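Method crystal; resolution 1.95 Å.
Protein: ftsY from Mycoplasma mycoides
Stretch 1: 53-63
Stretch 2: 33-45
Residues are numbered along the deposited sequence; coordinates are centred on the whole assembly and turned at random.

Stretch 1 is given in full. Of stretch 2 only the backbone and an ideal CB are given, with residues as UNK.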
# COMPACT_ATOMS: atom_id res chain seq x y z
N MET A 53 -4.55 -14.44 -11.67
CA MET A 53 -5.49 -14.34 -10.53
C MET A 53 -6.91 -14.76 -10.90
O MET A 53 -7.57 -15.42 -10.12
CB MET A 53 -5.45 -12.93 -9.95
CG MET A 53 -4.19 -12.67 -9.01
SD MET A 53 -4.44 -13.68 -7.48
CE MET A 53 -2.87 -13.40 -6.61
N VAL A 54 -7.38 -14.35 -12.08
CA VAL A 54 -8.68 -14.83 -12.58
C VAL A 54 -8.70 -16.35 -12.55
O VAL A 54 -9.62 -16.95 -12.02
CB VAL A 54 -9.00 -14.33 -14.02
CG1 VAL A 54 -10.28 -14.97 -14.59
CG2 VAL A 54 -9.17 -12.83 -13.99
N LEU A 55 -7.65 -16.96 -13.11
CA LEU A 55 -7.53 -18.41 -13.15
C LEU A 55 -7.51 -19.06 -11.76
O LEU A 55 -8.21 -20.03 -11.51
CB LEU A 55 -6.27 -18.78 -13.94
CG LEU A 55 -5.92 -20.26 -13.99
CD1 LEU A 55 -6.77 -20.90 -15.04
CD2 LEU A 55 -4.44 -20.44 -14.27
N LYS A 56 -6.71 -18.53 -10.86
CA LYS A 56 -6.63 -19.05 -9.49
C LYS A 56 -7.98 -18.91 -8.73
O LYS A 56 -8.42 -19.84 -8.07
CB LYS A 56 -5.49 -18.37 -8.71
CG LYS A 56 -5.18 -19.06 -7.37
CD LYS A 56 -4.09 -18.35 -6.55
CE LYS A 56 -2.69 -18.78 -6.96
NZ LYS A 56 -2.32 -18.13 -8.26
N VAL A 57 -8.65 -17.77 -8.87
CA VAL A 57 -9.93 -17.55 -8.17
C VAL A 57 -11.05 -18.44 -8.74
O VAL A 57 -11.79 -19.07 -8.00
CB VAL A 57 -10.32 -16.04 -8.16
CG1 VAL A 57 -11.77 -15.83 -7.66
CG2 VAL A 57 -9.37 -15.29 -7.23
N SER A 58 -11.16 -18.48 -10.07
CA SER A 58 -12.13 -19.36 -10.73
C SER A 58 -11.94 -20.82 -10.31
O SER A 58 -12.93 -21.51 -10.01
CB SER A 58 -12.01 -19.26 -12.24
OG SER A 58 -13.10 -19.94 -12.87
N ASN A 59 -10.69 -21.29 -10.27
CA ASN A 59 -10.43 -22.70 -9.88
C ASN A 59 -10.83 -23.00 -8.46
O ASN A 59 -11.44 -24.04 -8.20
CB ASN A 59 -8.98 -23.09 -10.11
CG ASN A 59 -8.66 -23.31 -11.57
OD1 ASN A 59 -7.49 -23.27 -11.97
ND2 ASN A 59 -9.69 -23.52 -12.37
N LEU A 60 -10.51 -22.09 -7.54
CA LEU A 60 -11.00 -22.15 -6.17
C LEU A 60 -12.53 -22.19 -6.02
O LEU A 60 -13.06 -23.01 -5.27
CB LEU A 60 -10.41 -21.01 -5.37
CG LEU A 60 -8.97 -21.26 -4.89
CD1 LEU A 60 -8.37 -19.95 -4.40
CD2 LEU A 60 -8.91 -22.40 -3.84
N VAL A 61 -13.24 -21.28 -6.70
CA VAL A 61 -14.72 -21.29 -6.69
C VAL A 61 -15.22 -22.64 -7.27
O VAL A 61 -16.09 -23.29 -6.71
CB VAL A 61 -15.32 -20.14 -7.51
CG1 VAL A 61 -16.85 -20.32 -7.62
CG2 VAL A 61 -15.00 -18.76 -6.88
N ARG A 62 -14.61 -23.09 -8.36
CA ARG A 62 -15.00 -24.35 -8.98
C ARG A 62 -14.77 -25.52 -8.02
O ARG A 62 -15.56 -26.45 -7.95
CB ARG A 62 -14.30 -24.50 -10.34
CG ARG A 62 -14.37 -25.91 -10.84
CD ARG A 62 -14.47 -26.07 -12.33
NE ARG A 62 -14.02 -25.02 -13.24
CZ ARG A 62 -14.56 -24.91 -14.46
NH1 ARG A 62 -15.55 -25.74 -14.77
NH2 ARG A 62 -14.17 -24.00 -15.35
N LYS A 63 -13.70 -25.45 -7.23
CA LYS A 63 -13.41 -26.50 -6.26
C LYS A 63 -14.40 -26.57 -5.10
O LYS A 63 -14.74 -27.65 -4.63
CB LYS A 63 -12.00 -26.30 -5.71
CG LYS A 63 -11.50 -27.55 -5.02
CD LYS A 63 -10.04 -27.78 -5.37
CE LYS A 63 -9.17 -27.01 -4.42
NZ LYS A 63 -9.36 -27.57 -3.04
N UNK A 33 -22.09 -24.56 -13.96
CA UNK A 33 -21.53 -25.44 -14.97
C UNK A 33 -20.38 -24.73 -15.70
O UNK A 33 -20.09 -23.57 -15.44
CB UNK A 33 -22.61 -25.88 -15.96
N UNK A 34 -19.73 -25.42 -16.64
CA UNK A 34 -18.64 -24.79 -17.40
C UNK A 34 -19.01 -23.44 -18.03
O UNK A 34 -18.26 -22.47 -17.89
CB UNK A 34 -18.18 -25.74 -18.50
N UNK A 35 -20.16 -23.36 -18.69
CA UNK A 35 -20.58 -22.08 -19.26
C UNK A 35 -20.67 -20.98 -18.17
O UNK A 35 -20.32 -19.83 -18.43
CB UNK A 35 -21.93 -22.24 -19.96
N UNK A 36 -21.13 -21.35 -16.97
CA UNK A 36 -21.17 -20.38 -15.85
C UNK A 36 -19.77 -19.89 -15.49
O UNK A 36 -19.57 -18.69 -15.24
CB UNK A 36 -21.83 -21.01 -14.62
N UNK A 37 -18.81 -20.83 -15.40
CA UNK A 37 -17.44 -20.43 -15.10
C UNK A 37 -16.82 -19.51 -16.16
O UNK A 37 -16.07 -18.63 -15.83
CB UNK A 37 -16.57 -21.68 -14.94
N UNK A 38 -17.24 -19.64 -17.42
CA UNK A 38 -16.79 -18.72 -18.45
C UNK A 38 -17.31 -17.31 -18.19
O UNK A 38 -16.59 -16.34 -18.39
CB UNK A 38 -17.24 -19.21 -19.83
N UNK A 39 -18.58 -17.23 -17.77
CA UNK A 39 -19.21 -15.95 -17.47
C UNK A 39 -18.55 -15.38 -16.24
O UNK A 39 -18.27 -14.21 -16.21
CB UNK A 39 -20.72 -16.10 -17.27
N UNK A 40 -18.32 -16.20 -15.21
CA UNK A 40 -17.69 -15.69 -14.00
C UNK A 40 -16.30 -15.15 -14.30
O UNK A 40 -15.90 -14.06 -13.82
CB UNK A 40 -17.61 -16.78 -12.93
N UNK A 41 -15.56 -15.88 -15.14
CA UNK A 41 -14.19 -15.51 -15.49
C UNK A 41 -14.18 -14.17 -16.18
O UNK A 41 -13.32 -13.35 -15.92
CB UNK A 41 -13.54 -16.57 -16.38
N UNK A 42 -15.17 -13.92 -17.02
CA UNK A 42 -15.31 -12.61 -17.62
C UNK A 42 -15.55 -11.48 -16.62
O UNK A 42 -14.92 -10.43 -16.68
CB UNK A 42 -16.46 -12.64 -18.63
N UNK A 43 -16.40 -11.70 -15.64
CA UNK A 43 -16.52 -10.74 -14.55
C UNK A 43 -15.19 -10.54 -13.79
O UNK A 43 -14.84 -9.41 -13.49
CB UNK A 43 -17.61 -11.20 -13.58
N UNK A 44 -14.46 -11.61 -13.49
CA UNK A 44 -13.23 -11.47 -12.70
C UNK A 44 -12.23 -10.66 -13.49
O UNK A 44 -11.48 -9.84 -12.93
CB UNK A 44 -12.64 -12.83 -12.33
N UNK A 45 -12.25 -10.85 -14.82
CA UNK A 45 -11.31 -10.11 -15.67
C UNK A 45 -11.54 -8.60 -15.52
O UNK A 45 -10.59 -7.82 -15.43
CB UNK A 45 -11.46 -10.53 -17.13

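Residues 53-63 form one helix, and the backbone of the second stretch is helical from 34 onward, running at 138° to the first with the axes 9.4 Å apart at their closest. V54, V57, S58, V61 and R62 are what the first helix offers.

Position 33 precedes the helix, with phi/psi of -104/179 and its CB away from stretch 1. Such a site favours a short side chain able to accept from free backbone amides, so Asp, Asn, Ser or Thr would fit. It is D33. D33 OD1 accepts from the backbone N of position 36 at 2.8 Å, capping the helix.

At position 34 the CB points sideways, with the ideal CB 4.6 Å from R62 NH1. A nearby guanidinium calls for an acceptor, and Asp, Glu, Asn or Gln could supply one. The residue is D34. Its OD1 lies near the guanidinium plane and takes a hydrogen bond from R62 NH1 at 2.6 Å, within a salt bridge. A water reinforces the link, donating to D34 O at 2.8 Å and accepting from R62 NH2 at 3.0 Å.

Positions 35 and 36 have nothing of stretch 1 within 5.5 Å of their ideal CB, so the partner helix barely restricts them; they are E35 and F36.

Position 37 points toward stretch 1, its ideal CB 3.4 Å from R62 NH2 and 4.4 Å from S58 OG. The aliphatic part of R62 and the methyls of V61 invite a broad, flat or long apolar group: Phe, Leu, Met or perhaps Tyr. F37 takes the place with chi1 m. R62 CB sits over its ring face, 3.9 Å from the centroid, and the guanidinium stacks on it with planes at 25°. At the ring edge, V61 CG1 meets F37 CE2 at 3.6 Å.

Positions 38 and 39 leave stretch 1 behind, 38 pointing away and 39 out of reach. Many residues would serve; they are E38 and E39.

Position 40 points toward stretch 1 but across a gap that a CB alone cannot close, so a longer apolar side chain such as Leu, Met or Ile suits it. L40 reaches V61 CG1 with CD2 at 4.2 Å.

Position 41 points sideways, its ideal CB 4.1 Å from V54 CG1 and 4.9 Å from S58 OG. A chain long enough to bring an acceptor to the hydroxyl, Glu or Gln, is attractive, and the nearby arginine favours the acid. It is E41: S58 OG donates to E41 OE2 at 2.7 Å, while V54 CG1 packs against E41 CG at 4.0 Å.

Position 42 points away and 43 is out of reach, and neither has anything of stretch 1 within 5.5 Å of its ideal CB, so many side chains would serve; they are D42 and V43.

Position 44 lies at the closest register, its CA 5.7 Å from V54 CA, and points toward the valines. Leu, Ile or Met would suit. L44 places CB 3.9 Å from V54 CG2 and CD1 3.7 Å from V57 CG1.

Position 45 points sideways, with V54 CG2 4.5 Å from its ideal CB; Val, Ile, Leu or Met could cover that methyl. I45 does so, its CG1 3.8 Å from V54 CG2.

Stretch 2, residues 33-45: DDEFFEELEDVLI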
# COMPACT_ATOMS: atom_id res chain seq x y z
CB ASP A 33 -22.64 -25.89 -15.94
CG ASP A 33 -23.38 -24.71 -16.62
OD1 ASP A 33 -22.87 -23.56 -16.69
OD2 ASP A 33 -24.49 -24.94 -17.14
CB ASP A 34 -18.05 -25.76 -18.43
CG ASP A 34 -17.38 -26.96 -17.77
OD1 ASP A 34 -16.96 -26.87 -16.59
OD2 ASP A 34 -17.27 -28.02 -18.43
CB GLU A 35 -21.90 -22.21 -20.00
CG GLU A 35 -22.04 -21.21 -21.10
CD GLU A 35 -23.30 -21.43 -21.90
OE1 GLU A 35 -23.47 -22.54 -22.46
OE2 GLU A 35 -24.12 -20.48 -21.97
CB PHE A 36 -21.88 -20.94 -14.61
CG PHE A 36 -21.57 -20.17 -13.37
CD1 PHE A 36 -22.15 -18.91 -13.17
CD2 PHE A 36 -20.64 -20.65 -12.44
CE1 PHE A 36 -21.84 -18.16 -12.02
CE2 PHE A 36 -20.33 -19.92 -11.29
CZ PHE A 36 -20.92 -18.66 -11.09
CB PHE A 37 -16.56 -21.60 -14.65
CG PHE A 37 -16.89 -22.08 -13.27
CD1 PHE A 37 -17.72 -23.19 -13.07
CD2 PHE A 37 -16.46 -21.37 -12.15
CE1 PHE A 37 -18.07 -23.61 -11.80
CE2 PHE A 37 -16.80 -21.80 -10.86
CZ PHE A 37 -17.61 -22.90 -10.69
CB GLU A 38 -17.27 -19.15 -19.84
CG GLU A 38 -16.71 -20.45 -20.33
CD GLU A 38 -17.44 -20.92 -21.58
OE1 GLU A 38 -17.88 -20.05 -22.38
OE2 GLU A 38 -17.57 -22.15 -21.77
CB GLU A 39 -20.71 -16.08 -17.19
CG GLU A 39 -21.58 -16.59 -18.35
CD GLU A 39 -21.63 -15.66 -19.54
OE1 GLU A 39 -21.35 -14.44 -19.39
OE2 GLU A 39 -21.94 -16.16 -20.64
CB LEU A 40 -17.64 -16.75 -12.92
CG LEU A 40 -16.77 -16.43 -11.68
CD1 LEU A 40 -17.43 -15.37 -10.84
CD2 LEU A 40 -16.51 -17.70 -10.84
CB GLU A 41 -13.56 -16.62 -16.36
CG GLU A 41 -13.02 -17.75 -15.50
CD GLU A 41 -12.76 -19.05 -16.24
OE1 GLU A 41 -12.77 -19.13 -17.50
OE2 GLU A 41 -12.54 -20.01 -15.53
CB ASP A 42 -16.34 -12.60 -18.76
CG ASP A 42 -16.23 -11.37 -19.57
OD1 ASP A 42 -15.16 -11.15 -20.17
OD2 ASP A 42 -17.19 -10.56 -19.59
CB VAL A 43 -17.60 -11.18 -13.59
CG1 VAL A 43 -17.59 -10.31 -12.31
CG2 VAL A 43 -18.98 -11.18 -14.28
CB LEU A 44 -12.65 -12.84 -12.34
CG LEU A 44 -13.53 -13.59 -11.33
CD1 LEU A 44 -13.00 -14.94 -11.04
CD2 LEU A 44 -13.76 -12.80 -10.03
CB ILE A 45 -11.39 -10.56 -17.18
CG1 ILE A 45 -10.81 -11.98 -17.33
CG2 ILE A 45 -10.60 -9.54 -18.07
CD1 ILE A 45 -11.20 -12.76 -18.57
O HOH W 1 -15.61 -23.40 -17.97
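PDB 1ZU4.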